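Local coordinates for defective in germ line development protein 3, isoform a (Caenorhabditis elegans, PDB 3N89) that acts in germline development as a Bicaudal-C ortholog whose four KH domains pack into a globular platform, probably in the service of RNA regulation, at residues A[33-38]-A[194-199]; A[104-109]-A[250-255]; A[154-157]-A[163-166]; A[256-261]-A[353-358]; A[316-321]-A[326-331]. All coordinates share one frame; numbering follows the deposited sequence.

Interaction 1: residues A[33-38]-A[194-199]; sequences NMEFES and TYYVDQ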
# COMPACT_ATOMS: atom_id res chain seq x y z
N ASN A 33 3.33 -1.31 -9.01
CA ASN A 33 3.49 -2.26 -7.91
C ASN A 33 3.20 -1.59 -6.59
O ASN A 33 3.72 -0.52 -6.30
CB ASN A 33 4.91 -2.81 -7.88
CG ASN A 33 5.33 -3.44 -9.19
OD1 ASN A 33 4.72 -4.41 -9.64
ND2 ASN A 33 6.36 -2.89 -9.81
N MET A 34 2.36 -2.22 -5.78
CA MET A 34 2.01 -1.67 -4.49
C MET A 34 1.89 -2.80 -3.48
O MET A 34 1.80 -3.97 -3.85
CB MET A 34 0.68 -0.91 -4.57
CG MET A 34 0.74 0.37 -5.39
SD MET A 34 -0.93 0.99 -5.75
CE MET A 34 -1.48 1.46 -4.09
N GLU A 35 1.92 -2.45 -2.20
CA GLU A 35 1.81 -3.43 -1.13
C GLU A 35 0.41 -3.38 -0.53
O GLU A 35 -0.09 -2.31 -0.18
CB GLU A 35 2.87 -3.15 -0.06
CG GLU A 35 4.14 -3.98 -0.21
CD GLU A 35 4.88 -3.75 -1.52
OE1 GLU A 35 5.87 -4.47 -1.77
OE2 GLU A 35 4.48 -2.86 -2.30
N PHE A 36 -0.21 -4.55 -0.42
CA PHE A 36 -1.56 -4.69 0.14
C PHE A 36 -1.53 -5.83 1.17
O PHE A 36 -0.94 -6.88 0.93
CB PHE A 36 -2.56 -5.03 -0.98
CG PHE A 36 -3.05 -3.83 -1.76
CD1 PHE A 36 -4.31 -3.28 -1.50
CD2 PHE A 36 -2.26 -3.25 -2.75
CE1 PHE A 36 -4.78 -2.18 -2.22
CE2 PHE A 36 -2.72 -2.13 -3.48
CZ PHE A 36 -3.98 -1.60 -3.20
N GLU A 37 -2.19 -5.62 2.31
CA GLU A 37 -2.23 -6.61 3.38
C GLU A 37 -3.02 -7.87 3.04
O GLU A 37 -4.24 -7.83 2.90
CB GLU A 37 -2.80 -5.95 4.64
CG GLU A 37 -2.16 -4.61 4.91
CD GLU A 37 -2.60 -4.02 6.22
OE1 GLU A 37 -2.25 -4.59 7.28
OE2 GLU A 37 -3.29 -2.98 6.19
N SER A 38 -2.30 -9.00 2.94
CA SER A 38 -2.88 -10.29 2.59
C SER A 38 -4.14 -10.72 3.35
O SER A 38 -4.95 -11.48 2.82
CB SER A 38 -1.83 -11.40 2.73
OG SER A 38 -1.42 -11.55 4.08
N THR A 194 7.93 -8.33 6.06
CA THR A 194 9.18 -8.22 6.80
C THR A 194 10.29 -7.55 6.00
O THR A 194 10.98 -6.66 6.49
CB THR A 194 9.66 -9.58 7.28
OG1 THR A 194 9.66 -10.49 6.17
CG2 THR A 194 8.72 -10.12 8.35
N TYR A 195 10.45 -7.97 4.75
CA TYR A 195 11.48 -7.42 3.88
C TYR A 195 11.66 -5.92 4.03
O TYR A 195 12.79 -5.43 4.12
CB TYR A 195 11.14 -7.70 2.41
CG TYR A 195 12.27 -7.38 1.45
CD1 TYR A 195 13.11 -8.40 0.99
CD2 TYR A 195 12.50 -6.07 1.01
CE1 TYR A 195 14.15 -8.12 0.12
CE2 TYR A 195 13.55 -5.79 0.12
CZ TYR A 195 14.37 -6.83 -0.32
OH TYR A 195 15.40 -6.59 -1.19
N TYR A 196 10.55 -5.20 4.05
CA TYR A 196 10.58 -3.74 4.12
C TYR A 196 10.69 -3.12 5.51
O TYR A 196 10.72 -1.90 5.65
CB TYR A 196 9.35 -3.18 3.41
CG TYR A 196 9.22 -3.67 1.98
CD1 TYR A 196 8.18 -4.53 1.62
CD2 TYR A 196 10.12 -3.28 1.00
CE1 TYR A 196 8.05 -4.99 0.31
CE2 TYR A 196 10.00 -3.73 -0.31
CZ TYR A 196 8.95 -4.58 -0.65
OH TYR A 196 8.81 -5.01 -1.94
N VAL A 197 10.77 -3.97 6.53
CA VAL A 197 10.90 -3.49 7.90
C VAL A 197 11.97 -2.42 8.03
O VAL A 197 11.75 -1.39 8.65
CB VAL A 197 11.24 -4.65 8.86
CG1 VAL A 197 11.58 -4.10 10.24
CG2 VAL A 197 10.07 -5.63 8.94
N ASP A 198 13.14 -2.66 7.43
CA ASP A 198 14.21 -1.67 7.52
C ASP A 198 13.85 -0.33 6.87
O ASP A 198 14.21 0.73 7.38
CB ASP A 198 15.52 -2.22 6.92
CG ASP A 198 15.35 -2.77 5.51
OD1 ASP A 198 14.57 -2.19 4.72
OD2 ASP A 198 16.03 -3.78 5.19
N GLN A 199 13.11 -0.39 5.76
CA GLN A 199 12.71 0.82 5.03
C GLN A 199 11.51 1.58 5.62
O GLN A 199 11.40 2.79 5.45
CB GLN A 199 12.41 0.45 3.57
CG GLN A 199 12.17 1.63 2.64
CD GLN A 199 11.63 1.22 1.28
OE1 GLN A 199 12.13 0.29 0.64
NE2 GLN A 199 10.59 1.92 0.82

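Interaction 2: residues A[104-109]-A[250-255]; sequences CHFTVF and KARRYI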
# COMPACT_ATOMS: atom_id res chain seq x y z
N CYS A 104 -10.43 -0.92 -0.71
CA CYS A 104 -9.83 -1.93 0.15
C CYS A 104 -10.37 -1.87 1.57
O CYS A 104 -10.61 -0.79 2.12
CB CYS A 104 -8.31 -1.77 0.17
SG CYS A 104 -7.50 -2.97 1.24
N HIS A 105 -10.58 -3.05 2.16
CA HIS A 105 -11.07 -3.15 3.53
C HIS A 105 -9.94 -2.91 4.51
O HIS A 105 -8.77 -2.85 4.13
CB HIS A 105 -11.65 -4.54 3.81
CG HIS A 105 -13.03 -4.76 3.29
ND1 HIS A 105 -13.30 -4.94 1.95
CD2 HIS A 105 -14.23 -4.82 3.92
CE1 HIS A 105 -14.60 -5.10 1.78
NE2 HIS A 105 -15.19 -5.04 2.97
N PHE A 106 -10.32 -2.79 5.78
CA PHE A 106 -9.39 -2.62 6.89
C PHE A 106 -10.16 -3.08 8.14
O PHE A 106 -11.38 -3.13 8.13
CB PHE A 106 -8.93 -1.16 7.02
CG PHE A 106 -9.94 -0.24 7.66
CD1 PHE A 106 -10.15 -0.29 9.04
CD2 PHE A 106 -10.66 0.67 6.90
CE1 PHE A 106 -11.08 0.57 9.65
CE2 PHE A 106 -11.59 1.53 7.49
CZ PHE A 106 -11.79 1.47 8.87
N THR A 107 -9.45 -3.44 9.20
CA THR A 107 -10.10 -3.91 10.42
C THR A 107 -9.60 -3.22 11.68
O THR A 107 -8.42 -2.87 11.78
CB THR A 107 -9.91 -5.43 10.57
OG1 THR A 107 -10.58 -6.11 9.50
CG2 THR A 107 -10.47 -5.91 11.90
N VAL A 108 -10.50 -3.02 12.64
CA VAL A 108 -10.16 -2.40 13.92
C VAL A 108 -10.86 -3.18 15.02
O VAL A 108 -11.97 -3.67 14.83
CB VAL A 108 -10.62 -0.92 13.96
CG1 VAL A 108 -10.41 -0.35 15.35
CG2 VAL A 108 -9.84 -0.10 12.95
N PHE A 109 -10.22 -3.29 16.18
CA PHE A 109 -10.79 -4.03 17.30
C PHE A 109 -11.09 -3.11 18.49
O PHE A 109 -10.27 -2.28 18.85
CB PHE A 109 -9.83 -5.13 17.76
CG PHE A 109 -9.50 -6.14 16.69
CD1 PHE A 109 -8.71 -5.79 15.59
CD2 PHE A 109 -9.98 -7.45 16.77
CE1 PHE A 109 -8.40 -6.73 14.60
CE2 PHE A 109 -9.68 -8.39 15.79
CZ PHE A 109 -8.89 -8.04 14.71
N LYS A 250 -5.43 7.21 11.65
CA LYS A 250 -4.51 8.25 11.20
C LYS A 250 -3.11 7.64 11.20
O LYS A 250 -2.29 7.90 10.32
CB LYS A 250 -4.55 9.46 12.14
CG LYS A 250 -4.23 10.78 11.45
CD LYS A 250 -5.21 11.01 10.32
CE LYS A 250 -4.75 12.10 9.38
NZ LYS A 250 -5.56 12.13 8.12
N ALA A 251 -2.84 6.81 12.20
CA ALA A 251 -1.55 6.14 12.28
C ALA A 251 -1.46 5.25 11.04
O ALA A 251 -0.46 5.27 10.32
CB ALA A 251 -1.48 5.30 13.54
N ARG A 252 -2.52 4.49 10.79
CA ARG A 252 -2.58 3.61 9.62
C ARG A 252 -2.16 4.36 8.36
O ARG A 252 -1.25 3.94 7.64
CB ARG A 252 -4.00 3.08 9.46
CG ARG A 252 -4.32 2.50 8.09
CD ARG A 252 -5.81 2.63 7.81
NE ARG A 252 -6.20 2.05 6.53
CZ ARG A 252 -6.09 0.76 6.24
NH1 ARG A 252 -5.59 -0.07 7.15
NH2 ARG A 252 -6.48 0.30 5.06
N ARG A 253 -2.81 5.49 8.10
CA ARG A 253 -2.53 6.30 6.93
C ARG A 253 -1.05 6.72 6.82
O ARG A 253 -0.46 6.66 5.74
CB ARG A 253 -3.44 7.54 6.92
CG ARG A 253 -4.10 7.83 5.57
CZ ARG A 253 -7.36 7.09 4.96
NH1 ARG A 253 -7.24 7.68 3.78
NH2 ARG A 253 -8.56 6.97 5.52
N TYR A 254 -0.44 7.13 7.94
CA TYR A 254 0.96 7.54 7.89
C TYR A 254 1.87 6.33 7.63
O TYR A 254 2.85 6.43 6.89
CB TYR A 254 1.36 8.25 9.19
CG TYR A 254 0.70 9.60 9.39
CD1 TYR A 254 0.11 10.29 8.32
CD2 TYR A 254 0.69 10.21 10.65
CE1 TYR A 254 -0.47 11.55 8.50
CE2 TYR A 254 0.12 11.46 10.83
CZ TYR A 254 -0.46 12.13 9.76
OH TYR A 254 -1.02 13.37 9.95
N ILE A 255 1.54 5.20 8.25
CA ILE A 255 2.31 3.98 8.04
C ILE A 255 2.23 3.65 6.55
O ILE A 255 3.24 3.43 5.90
CB ILE A 255 1.75 2.78 8.84
CG1 ILE A 255 1.87 3.04 10.34
CG2 ILE A 255 2.51 1.52 8.47
CD1 ILE A 255 1.35 1.89 11.22

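Interaction 3: residues A[154-157]-A[163-166]; sequences ITAR and ELIE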
# COMPACT_ATOMS: atom_id res chain seq x y z
N ILE A 154 -14.51 -4.70 13.90
CA ILE A 154 -15.28 -3.86 12.99
C ILE A 154 -14.49 -3.78 11.69
O ILE A 154 -13.26 -3.63 11.71
CB ILE A 154 -15.47 -2.45 13.58
CG1 ILE A 154 -15.71 -2.56 15.09
CG2 ILE A 154 -16.65 -1.76 12.92
CD1 ILE A 154 -15.91 -1.23 15.78
N THR A 155 -15.18 -3.90 10.56
CA THR A 155 -14.53 -3.87 9.26
C THR A 155 -15.33 -3.14 8.17
O THR A 155 -16.55 -3.28 8.04
CB THR A 155 -14.24 -5.30 8.78
OG1 THR A 155 -13.38 -5.94 9.73
CG2 THR A 155 -13.58 -5.29 7.39
N ALA A 156 -14.61 -2.36 7.38
CA ALA A 156 -15.22 -1.60 6.30
C ALA A 156 -14.18 -1.26 5.26
O ALA A 156 -12.99 -1.46 5.47
CB ALA A 156 -15.84 -0.33 6.84
N ARG A 157 -14.64 -0.76 4.12
CA ARG A 157 -13.76 -0.36 3.03
C ARG A 157 -13.27 1.03 3.39
O ARG A 157 -13.88 1.71 4.22
CB ARG A 157 -14.54 -0.29 1.72
CG ARG A 157 -15.20 -1.58 1.27
CD ARG A 157 -15.94 -1.31 -0.02
NE ARG A 157 -16.54 -2.50 -0.62
CZ ARG A 157 -15.85 -3.53 -1.09
NH1 ARG A 157 -16.48 -4.57 -1.62
NH2 ARG A 157 -14.53 -3.52 -1.02
N GLU A 163 -18.52 6.01 7.87
CA GLU A 163 -19.57 5.12 8.35
C GLU A 163 -19.08 4.23 9.49
O GLU A 163 -19.83 3.94 10.42
CB GLU A 163 -20.08 4.24 7.20
CG GLU A 163 -20.93 4.96 6.16
CD GLU A 163 -21.45 4.02 5.08
OE1 GLU A 163 -21.91 2.91 5.44
OE2 GLU A 163 -21.41 4.39 3.89
N LEU A 164 -17.83 3.77 9.41
CA LEU A 164 -17.30 2.90 10.45
C LEU A 164 -17.08 3.63 11.76
O LEU A 164 -17.53 3.18 12.82
CB LEU A 164 -16.00 2.24 9.99
CG LEU A 164 -15.41 1.18 10.94
CD1 LEU A 164 -14.61 0.18 10.13
CD2 LEU A 164 -14.56 1.84 12.01
N ILE A 165 -16.39 4.76 11.71
CA ILE A 165 -16.14 5.54 12.92
C ILE A 165 -17.44 5.82 13.68
O ILE A 165 -17.54 5.56 14.87
CB ILE A 165 -15.45 6.88 12.60
CG1 ILE A 165 -14.07 6.61 11.97
CG2 ILE A 165 -15.33 7.71 13.86
CD1 ILE A 165 -13.23 7.85 11.74
N GLU A 166 -18.43 6.35 12.97
CA GLU A 166 -19.72 6.67 13.58
C GLU A 166 -20.30 5.45 14.29
O GLU A 166 -20.62 5.51 15.49
CB GLU A 166 -20.69 7.18 12.51
CG GLU A 166 -20.27 8.50 11.88
CD GLU A 166 -20.60 9.70 12.75
OE1 GLU A 166 -21.66 10.34 12.52
OE2 GLU A 166 -19.81 10.00 13.67

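Interaction 4: residues A[256-261]-A[353-358]; sequences MDLLPI and SIWHHS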
# COMPACT_ATOMS: atom_id res chain seq x y z
N MET A 256 1.01 3.62 6.01
CA MET A 256 0.82 3.32 4.60
C MET A 256 1.48 4.33 3.65
O MET A 256 1.78 4.00 2.51
CB MET A 256 -0.67 3.21 4.24
CG MET A 256 -1.39 2.02 4.88
SD MET A 256 -2.83 1.46 3.92
CE MET A 256 -3.68 3.05 3.60
N ASP A 257 1.68 5.57 4.10
CA ASP A 257 2.32 6.56 3.24
C ASP A 257 3.79 6.14 3.02
O ASP A 257 4.44 6.61 2.09
CB ASP A 257 2.31 7.95 3.87
CG ASP A 257 0.97 8.67 3.72
OD1 ASP A 257 0.23 8.42 2.75
OD2 ASP A 257 0.69 9.53 4.59
N LEU A 258 4.29 5.27 3.89
CA LEU A 258 5.68 4.81 3.82
C LEU A 258 5.91 3.60 2.93
O LEU A 258 7.04 3.32 2.53
CB LEU A 258 6.22 4.51 5.22
CG LEU A 258 6.42 5.68 6.19
CD1 LEU A 258 7.04 5.19 7.49
CD2 LEU A 258 7.32 6.72 5.55
N LEU A 259 4.84 2.87 2.63
CA LEU A 259 4.92 1.69 1.78
C LEU A 259 5.58 2.03 0.46
O LEU A 259 5.25 3.04 -0.16
CB LEU A 259 3.51 1.14 1.51
CG LEU A 259 2.85 0.34 2.62
CD1 LEU A 259 1.42 0.05 2.25
CD2 LEU A 259 3.63 -0.96 2.85
N PRO A 260 6.53 1.19 0.00
CA PRO A 260 7.22 1.44 -1.26
C PRO A 260 6.29 1.26 -2.45
O PRO A 260 5.29 0.56 -2.37
CB PRO A 260 8.35 0.42 -1.24
CG PRO A 260 7.73 -0.73 -0.53
CD PRO A 260 7.03 -0.05 0.63
N ILE A 261 6.64 1.90 -3.57
CA ILE A 261 5.83 1.83 -4.78
C ILE A 261 6.79 1.90 -5.96
O ILE A 261 7.86 2.51 -5.86
CB ILE A 261 4.85 3.04 -4.83
CG1 ILE A 261 3.71 2.76 -5.81
CG2 ILE A 261 5.58 4.32 -5.25
CD1 ILE A 261 2.56 3.73 -5.64
N SER A 353 0.46 14.44 3.91
CA SER A 353 1.35 13.51 4.59
C SER A 353 2.41 14.27 5.37
O SER A 353 3.10 15.13 4.83
CB SER A 353 2.02 12.60 3.58
OG SER A 353 2.70 11.53 4.22
N ILE A 354 2.54 13.94 6.65
CA ILE A 354 3.55 14.60 7.47
C ILE A 354 4.92 14.20 6.95
O ILE A 354 5.94 14.73 7.39
CB ILE A 354 3.46 14.18 8.96
CG1 ILE A 354 3.71 12.68 9.09
CG2 ILE A 354 2.10 14.56 9.53
CD1 ILE A 354 3.80 12.18 10.52
N TRP A 355 4.94 13.26 6.01
CA TRP A 355 6.19 12.77 5.44
C TRP A 355 6.80 13.65 4.37
O TRP A 355 7.91 13.40 3.91
CB TRP A 355 5.99 11.35 4.91
CG TRP A 355 5.72 10.38 6.02
CD1 TRP A 355 4.67 9.52 6.12
CD2 TRP A 355 6.52 10.18 7.19
NE1 TRP A 355 4.75 8.80 7.28
CE2 TRP A 355 5.88 9.18 7.96
CE3 TRP A 355 7.71 10.75 7.67
CZ2 TRP A 355 6.39 8.74 9.19
CZ3 TRP A 355 8.22 10.31 8.89
CH2 TRP A 355 7.56 9.31 9.64
N HIS A 356 6.08 14.69 3.96
CA HIS A 356 6.60 15.60 2.95
C HIS A 356 7.63 16.55 3.55
O HIS A 356 8.33 17.25 2.82
CB HIS A 356 5.46 16.41 2.32
CG HIS A 356 4.70 15.67 1.26
ND1 HIS A 356 5.29 15.20 0.11
CD2 HIS A 356 3.39 15.33 1.17
CE1 HIS A 356 4.39 14.60 -0.64
NE2 HIS A 356 3.22 14.67 -0.02
N HIS A 357 7.73 16.57 4.88
CA HIS A 357 8.66 17.48 5.55
C HIS A 357 9.43 16.88 6.74
O HIS A 357 10.43 17.45 7.19
N SER A 358 8.98 15.74 7.25
CA SER A 358 9.64 15.13 8.40
C SER A 358 10.30 13.78 8.12
O SER A 358 10.59 13.02 9.05
CB SER A 358 8.65 14.97 9.55
OG SER A 358 7.55 14.17 9.16

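Interaction 5: residues A[316-321]-A[326-331]; sequences ASLRSK and KKLYTA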
# COMPACT_ATOMS: atom_id res chain seq x y z
N ALA A 316 13.03 0.08 -17.91
CA ALA A 316 13.00 1.10 -16.88
C ALA A 316 12.16 0.68 -15.68
O ALA A 316 11.30 -0.19 -15.78
CB ALA A 316 12.44 2.40 -17.46
N SER A 317 12.44 1.31 -14.55
CA SER A 317 11.74 1.06 -13.30
C SER A 317 11.90 2.31 -12.44
O SER A 317 13.01 2.80 -12.25
CB SER A 317 12.34 -0.15 -12.58
OG SER A 317 11.83 -0.29 -11.27
N LEU A 318 10.78 2.83 -11.95
CA LEU A 318 10.81 4.02 -11.11
C LEU A 318 10.34 3.63 -9.72
O LEU A 318 9.30 2.98 -9.58
CB LEU A 318 9.89 5.11 -11.67
CG LEU A 318 10.36 5.81 -12.96
CD1 LEU A 318 10.48 4.79 -14.06
CD2 LEU A 318 9.37 6.89 -13.37
N ARG A 319 11.11 3.99 -8.70
CA ARG A 319 10.73 3.67 -7.33
C ARG A 319 10.60 4.92 -6.47
O ARG A 319 10.99 6.02 -6.88
CB ARG A 319 11.75 2.72 -6.68
CG ARG A 319 12.04 1.43 -7.43
CD ARG A 319 13.23 1.59 -8.36
NE ARG A 319 13.61 0.33 -8.97
CZ ARG A 319 14.09 -0.71 -8.28
NH1 ARG A 319 14.24 -0.63 -6.97
NH2 ARG A 319 14.41 -1.83 -8.91
N SER A 320 10.04 4.74 -5.28
CA SER A 320 9.83 5.81 -4.33
C SER A 320 8.79 5.30 -3.34
O SER A 320 8.26 4.21 -3.52
CB SER A 320 9.29 7.05 -5.03
OG SER A 320 9.37 8.20 -4.20
N LYS A 321 8.50 6.08 -2.30
CA LYS A 321 7.49 5.67 -1.33
C LYS A 321 6.14 6.20 -1.81
O LYS A 321 6.07 7.29 -2.38
CB LYS A 321 7.82 6.20 0.07
CG LYS A 321 9.05 5.52 0.69
CD LYS A 321 9.36 6.03 2.08
CE LYS A 321 10.49 5.23 2.71
NZ LYS A 321 10.17 3.76 2.76
N LYS A 326 3.07 11.43 -6.40
CA LYS A 326 2.88 12.59 -7.26
C LYS A 326 4.18 12.98 -7.96
O LYS A 326 4.15 13.56 -9.04
CB LYS A 326 2.35 13.79 -6.46
CG LYS A 326 2.02 14.99 -7.34
CD LYS A 326 1.82 16.27 -6.54
CE LYS A 326 0.55 16.22 -5.70
NZ LYS A 326 0.18 17.58 -5.20
N LYS A 327 5.31 12.66 -7.34
CA LYS A 327 6.62 12.99 -7.92
C LYS A 327 7.13 11.86 -8.82
O LYS A 327 8.03 12.08 -9.63
CB LYS A 327 7.64 13.26 -6.81
CG LYS A 327 8.33 14.61 -6.90
CD LYS A 327 7.36 15.74 -6.66
CE LYS A 327 8.07 17.09 -6.65
NZ LYS A 327 8.78 17.36 -7.94
N LEU A 328 6.57 10.67 -8.69
CA LEU A 328 6.98 9.54 -9.53
C LEU A 328 6.52 9.81 -10.96
O LEU A 328 7.32 9.74 -11.90
CB LEU A 328 6.36 8.24 -9.00
CG LEU A 328 6.61 6.92 -9.74
CD1 LEU A 328 6.21 5.75 -8.84
CD2 LEU A 328 5.82 6.87 -11.04
N TYR A 329 5.24 10.13 -11.14
CA TYR A 329 4.73 10.40 -12.48
C TYR A 329 5.54 11.51 -13.16
O TYR A 329 5.87 11.41 -14.34
CB TYR A 329 3.24 10.78 -12.41
CG TYR A 329 2.35 9.67 -11.88
CD1 TYR A 329 2.73 8.33 -11.96
CD2 TYR A 329 1.09 9.95 -11.34
CE1 TYR A 329 1.89 7.31 -11.53
CE2 TYR A 329 0.24 8.93 -10.91
CZ TYR A 329 0.64 7.62 -11.00
OH TYR A 329 -0.21 6.62 -10.58
N THR A 330 5.86 12.57 -12.42
CA THR A 330 6.65 13.67 -12.99
C THR A 330 7.96 13.10 -13.54
O THR A 330 8.40 13.46 -14.64
CB THR A 330 7.00 14.73 -11.93
OG1 THR A 330 5.79 15.32 -11.44
CG2 THR A 330 7.89 15.81 -12.53
N ALA A 331 8.58 12.22 -12.76
CA ALA A 331 9.83 11.60 -13.16
C ALA A 331 9.58 10.80 -14.43
O ALA A 331 10.42 10.76 -15.33
CB ALA A 331 10.34 10.69 -12.05

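Interaction 1: residues A[33-38]-A[194-199]
Glu35 and Tyr196 reach for each other from opposite directions, and they alone bridge the two segments. The backbones stay well apart, with 10.2 Å between Glu35 CA and Tyr196 CA. The glutamate bends at its second torsion (chi2 61°), which turns the carboxylate to the phenol end of the tyrosine and brings OE1 to 3.0 Å from Tyr196 OH. OE1 also approaches the ring obliquely, 3.1 Å from Tyr196 CE1, while the carboxylate plane stands almost perpendicular to the ring plane, 85° away. Glu35 OE1 accepts a clear hydrogen bond from Gln83 NE2, and Tyr196 OH has a weak one with Pro79 O, so both buried polar ends have further partners. One face of the Tyr196 ring carries the neighbouring Tyr195, whose CD2 sits 3.6 Å above the plane, toward the rim. A leucine in place of Tyr196 would lack the hydroxyl and would probably leave Pro79 O without this partner and the Glu35 carboxylate facing a hydrocarbon. Glu35 ends strand 29-35, which runs between strands 83-87 and 260-268 in an antiparallel sheet; Tyr196 lies by helix 197-200 and packs on Pro260, while Met34 and Phe36 touch helix 90-102.

Interaction 2: residues A[104-109]-A[250-255]
Phe106 and Arg252 carry the contact between a strand and a helix that are 141 residues apart in the chain, and they do so mainly through van der Waals packing. Arg252 leaves helix 245-257 with CG opposite its backbone N (chi1 163°) and runs extended as far as NE, which delivers the guanidinium to the strand. There Phe106 CB lies over one face of the flat group, 3.2 Å above its plane and displaced to the rim, with CB 3.5 Å from Arg252 NH2. It is the methylene that covers the guanidinium: the Phe106 ring is swung off toward helix 161-175, where it meets Gln161 and Leu164.

The polar part is slight. His105 O is 4.0 Å from Arg252 NH2 and lies obliquely to the guanidinium, too far for a hydrogen bond. Arg252 NH1 forms a long, weak ion pair with Glu37 OE2, which may help to orient the buried charge.

The backbone bonds lie within the helix and within the sheet, not across the contact. Tyr254 N donates to Lys250 O at 3.1 Å and Ile255 N to Ala251 O at 2.9 Å; in the strand, Phe106 pairs with Ala156 and Val108 with Ile154 of strand 149-157.

Strand 105-111, in the second KH domain, also pairs with strand 186-193, so the second and third KH domains share one antiparallel sheet. Helix 245-257, which belongs to the third, faces a strand of the second across this contact.

Interaction 3: residues A[154-157]-A[163-166]
Ala156 and Leu164 mark the nearest approach of the backbones, 6.5 Å from CA to CA, where strand 154-157 gives way after a short connection to helix 161-175 and the helix lies back over the strand. Leu164 is the helix residue at the centre. Its CG stands opposite its own backbone N (chi1 -174°), which extends the isobutyl group down to the strand, and the two strand side chains that point at the helix, Ile154 and Ala156, receive it. CD1 comes down beside the alanine methyl, 3.5 Å from Ala156 CB, and also rests against the backbone between the two, 3.9 Å from Thr155 C. The branch point of the leucine is met by the other residue: Leu164 CG is 3.8 Å from Ile154 CG2, the two side chains running at a slant to one another. In Ile154 it is the short CG2 branch that does the touching.

Alternation along the strand puts Thr155 on the other side, where its hydroxyl is hydrogen-bonded to Thr107 OG1 of the adjoining strand 105-111. This pairing of an antiparallel strand with the following helix belongs to the KH fold, here in the range of the second KH domain.

No hydrogen bond or charge joins the two segments. The side chains meet through aliphatic carbons, with Leu164 CD1 also against the strand backbone, so the helix is held to the sheet here by apolar burial, and no polar bond between the segments adds direction to it.

Interaction 4: residues A[256-261]-A[353-358]
The indole of Trp355 is held between two aliphatic side chains. Leu258 reaches one face: its CD2 makes a CH-pi contact with the five-membered ring, 3.7 Å from the centroid and only 8° off the ring normal, and CG of the same leucine lies 3.7 Å from Trp355 NE1. On the opposite face Ile354 CG1 sits over the centre, 4.1 Å above the plane. The pyrrole edge is met near the ring plane by Asp257, whose CB is 3.6 Å from Trp355 CD1. Leu258 and the tryptophan side chain cross at about a right angle. With CG opposite the carbonyl carbon (chi1 -68°), the leucine carries both methyls to the ring.

The indole N-H is used too: Trp355 NE1 donates to Tyr254 O, one turn back in helix 245-257. A short way off, Ser353 OG gives a weak hydrogen bond of 2.9 Å to Asp257 OD2, so the buried carboxylate has a hydroxyl partner. An alanine in place of Trp355 would probably leave Leu258 and Ile354 without the ring they enclose and Tyr254 O without its donor, opening a gap beside Leu258.

Leu209 and Ile213 of helix 209-217 add further apolar cover to the tryptophan. The chain downstream of helix 325-335, the last of the regular helices, thus returns to the point where helix 245-257 passes into strand 260-268, near where the third and fourth KH domains meet, and buries its tryptophan there.

Interaction 5: residues A[316-321]-A[326-331]
Leu318 points from strand 316-321 at helix 326-331, and its atoms meet the helix in order. CB begins against the helix leucine, 4.2 Å from Leu328 CG. CG then continues opposite the carbonyl carbon of Leu318 (chi1 -71°), and the second torsion directs one methyl, CD2, to the helix surface. There Leu318 CD2 sits between Leu328 O, 3.8 Å away, and Ala331 CB, 4.1 Å away, in the groove between residues three apart on the helix. Leu318 also touches Phe265 of strand 260-268 and Leu294 of strand 293-301, its neighbours in the sheet.

Strand 311-321 and the helix that directly follows it form the closing strand-helix pair of the KH fold, within the range of the fourth KH domain. Leu328 continues the apolar layer by touching Ile261, and Leu318 is bonded through its backbone to Met263.

The residues flanking Leu318 turn to the other side of the strand. There Arg319 NE donates to Ser317 OG at 3.0 Å, with an N-H...O angle of 133° and the hydroxyl lying 32° out of the guanidinium plane; Arg319 NH1 has Met369 O as a further partner.

The five contacts follow two antiparallel sheets, each shared by two KH domains. Interactions 2 and 3 meet in one, where their strands 105-111 and 149-157 are neighbours and their centres lie about 11 Å apart. Interactions 1, 4 and 5 meet in the other, where Ile261 N is 2.8 Å from Ser320 O. Lys321 of interaction 5 ties these together, its NZ 3.1 Å from Gln199 O and 3.2 Å from Leu258 O. Helix 245-257 serves both interactions 2 and 4, and so links the two sheets. Interactions 3 and 5, with centres about 32 Å apart, lie on opposite sides of the chain's centre.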